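Local structure of PPC domain-containing protein (Pyrococcus horikoshii, 2DT4) at residues G4-G9 against K122-E127. The protein is of unknown function, belongs to the plant- and prokaryote-conserved (PPC) family and forms an assembly of three copies of the chain. Residues are numbered along the deposited sequence; the frame is centred on the assembly and turned at random.
Sequences GMFSLG and KGEKIE
Phe-6 and Ser-7 meet Lys-122 and Gly-123 where two antiparallel strands, 5-16 and 114-123, pair. Ser-7 and Lys-122 form a hydrogen-bonded pair. Ser-7 N donates a hydrogen bond to Lys-122 O at 2.8 Å, and Lys-122 N returns a bond to Ser-7 O at 2.9 Å. Residues 124-126 then bring Glu-124 and Ile-126 round to the Phe-6 ring.

That ring is the tightly packed part. Lys-122 O and Glu-124 O lie at its edge, the latter 3.3 Å from Phe-6 CE1. Phe-6 CZ reaches Ile-126 CG2 at 3.9 Å and touches CD1 of the same side chain. Gly-123 CA lies 3.8 Å from Phe-6 CD1, and a CB there would clash with the ring. Leu-13 of the second subunit packs on both Phe-6 and Ile-126.

The other side is looser and faces solvent. Ser-7 OG rests 3.3 Å from Lys-122 CB. Lys-122 CG lies 4.0 Å from Gly-9 CA, and its NZ makes a salt bridge with Glu-120 OE1.

Glu-124 closes the far end. Its CG lies 4.0 Å from Phe-6 CE1. Gly-4 N donates a fairly straight bond (164°) to OE1, arriving from above the carboxylate plane, while OE2 bonds Thr-3 OG1. An alanine at Glu-124 would probably leave Gly-4 N and Thr-3 OG1 without this acceptor and open a gap beside the ring.

Met-5 and Phe-6 also pair with a strand of the second subunit, which carries the sheet across the interface. The backbone bonds thus set the pairing, Ile-126 and the second subunit shield the apolar ring, and the carboxylate probably ties residues 3-4 to this edge.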
loop_
_atom_site.group_PDB
_atom_site.type_symbol
_atom_site.label_atom_id
_atom_site.label_comp_id
_atom_site.label_asym_id
_atom_site.label_seq_id
_atom_site.Cartn_x
_atom_site.Cartn_y
_atom_site.Cartn_z
ATOM N N GLY A 4 16.493 -12.200 5.093
ATOM C CA GLY A 4 15.494 -11.247 4.712
ATOM C C GLY A 4 15.926 -9.802 4.814
ATOM O O GLY A 4 15.098 -8.931 4.570
ATOM N N MET A 5 17.193 -9.535 5.161
ATOM C CA MET A 5 17.646 -8.163 5.380
ATOM C C MET A 5 18.428 -7.666 4.149
ATOM O O MET A 5 19.295 -8.370 3.583
ATOM C CB MET A 5 18.473 -8.035 6.668
ATOM C CG MET A 5 18.993 -6.635 6.886
ATOM S SD MET A 5 20.007 -6.326 8.362
ATOM C CE MET A 5 19.166 -6.530 9.142
ATOM N N PHE A 6 18.096 -6.446 3.742
ATOM C CA PHE A 6 18.653 -5.817 2.554
ATOM C C PHE A 6 19.028 -4.370 2.832
ATOM O O PHE A 6 18.529 -3.743 3.771
ATOM C CB PHE A 6 17.628 -5.828 1.406
ATOM C CG PHE A 6 17.222 -7.188 1.000
ATOM C CD1 PHE A 6 17.968 -7.892 0.068
ATOM C CD2 PHE A 6 16.157 -7.822 1.615
ATOM C CE1 PHE A 6 17.613 -9.181 -0.272
ATOM C CE2 PHE A 6 15.806 -9.106 1.281
ATOM C CZ PHE A 6 16.558 -9.797 0.335
ATOM N N SER A 7 19.897 -3.833 1.986
ATOM C CA SER A 7 20.188 -2.421 2.011
ATOM C C SER A 7 19.321 -1.708 0.987
ATOM O O SER A 7 18.831 -2.298 -0.002
ATOM C CB SER A 7 21.675 -2.124 1.735
ATOM O OG SER A 7 22.077 -2.560 0.465
ATOM N N LEU A 8 19.144 -0.419 1.199
ATOM C CA LEU A 8 18.301 0.375 0.298
ATOM C C LEU A 8 19.153 0.801 -0.895
ATOM O O LEU A 8 20.161 1.510 -0.739
ATOM C CB LEU A 8 17.718 1.597 1.022
ATOM C CG LEU A 8 16.690 1.260 2.081
ATOM C CD1 LEU A 8 16.548 2.445 3.089
ATOM C CD2 LEU A 8 15.324 0.914 1.443
ATOM N N GLY A 9 18.767 0.339 -2.071
ATOM C CA GLY A 9 19.363 0.787 -3.306
ATOM C C GLY A 9 18.696 2.006 -3.872
ATOM O O GLY A 9 18.238 2.883 -3.133
ATOM N N LYS A 122 19.210 -4.314 -2.057
ATOM C CA LYS A 122 20.499 -4.922 -2.366
ATOM C C LYS A 122 20.866 -5.868 -1.236
ATOM O O LYS A 122 20.725 -5.558 -0.063
ATOM C CB LYS A 122 21.601 -3.863 -2.483
ATOM C CG LYS A 122 21.360 -2.709 -3.448
ATOM C CD LYS A 122 21.529 -3.146 -4.841
ATOM C CE LYS A 122 22.028 -1.996 -5.710
ATOM N NZ LYS A 122 22.203 -2.312 -7.123
ATOM N N GLY A 123 21.344 -7.038 -1.591
ATOM C CA GLY A 123 21.756 -7.989 -0.580
ATOM C C GLY A 123 21.775 -9.397 -1.094
ATOM O O GLY A 123 22.121 -9.683 -2.241
ATOM N N GLU A 124 21.406 -10.285 -0.202
ATOM C CA GLU A 124 21.417 -11.697 -0.456
ATOM C C GLU A 124 20.422 -12.068 -1.528
ATOM O O GLU A 124 19.511 -11.305 -1.853
ATOM C CB GLU A 124 21.075 -12.430 0.842
ATOM C CG GLU A 124 19.595 -12.324 1.228
ATOM C CD GLU A 124 19.294 -12.787 2.631
ATOM O OE1 GLU A 124 18.175 -13.318 2.842
ATOM O OE2 GLU A 124 20.152 -12.571 3.530
ATOM N N LYS A 125 20.588 -13.267 -2.061
ATOM C CA LYS A 125 19.710 -13.766 -3.077
ATOM C C LYS A 125 18.313 -13.907 -2.510
ATOM O O LYS A 125 18.116 -14.291 -1.337
ATOM C CB LYS A 125 20.216 -15.099 -3.594
ATOM C CG LYS A 125 21.432 -14.896 -4.492
ATOM C CD LYS A 125 21.884 -16.188 -5.120
ATOM C CE LYS A 125 23.255 -16.027 -5.738
ATOM N NZ LYS A 125 23.934 -17.363 -5.743
ATOM N N ILE A 126 17.358 -13.640 -3.398
ATOM C CA ILE A 126 15.938 -13.747 -3.084
ATOM C C ILE A 126 15.276 -14.073 -4.421
ATOM O O ILE A 126 15.001 -13.211 -5.235
ATOM C CB ILE A 126 15.342 -12.501 -2.352
ATOM C CG1 ILE A 126 13.883 -12.709 -1.973
ATOM C CG2 ILE A 126 15.520 -11.231 -3.143
ATOM C CD1 ILE A 126 13.351 -11.605 -1.082
ATOM N N GLU A 127 15.196 -15.360 -4.707
ATOM C CA GLU A 127 14.770 -15.820 -6.031
ATOM C C GLU A 127 13.499 -16.669 -6.017
ATOM O O GLU A 127 13.328 -17.520 -5.108
ATOM C CB GLU A 127 15.952 -16.660 -6.540
ATOM C CG GLU A 127 15.809 -17.203 -7.950
ATOM C CD GLU A 127 17.100 -17.816 -8.482
ATOM O OE1 GLU A 127 18.173 -17.768 -7.791
ATOM O OE2 GLU A 127 17.014 -18.356 -9.608
#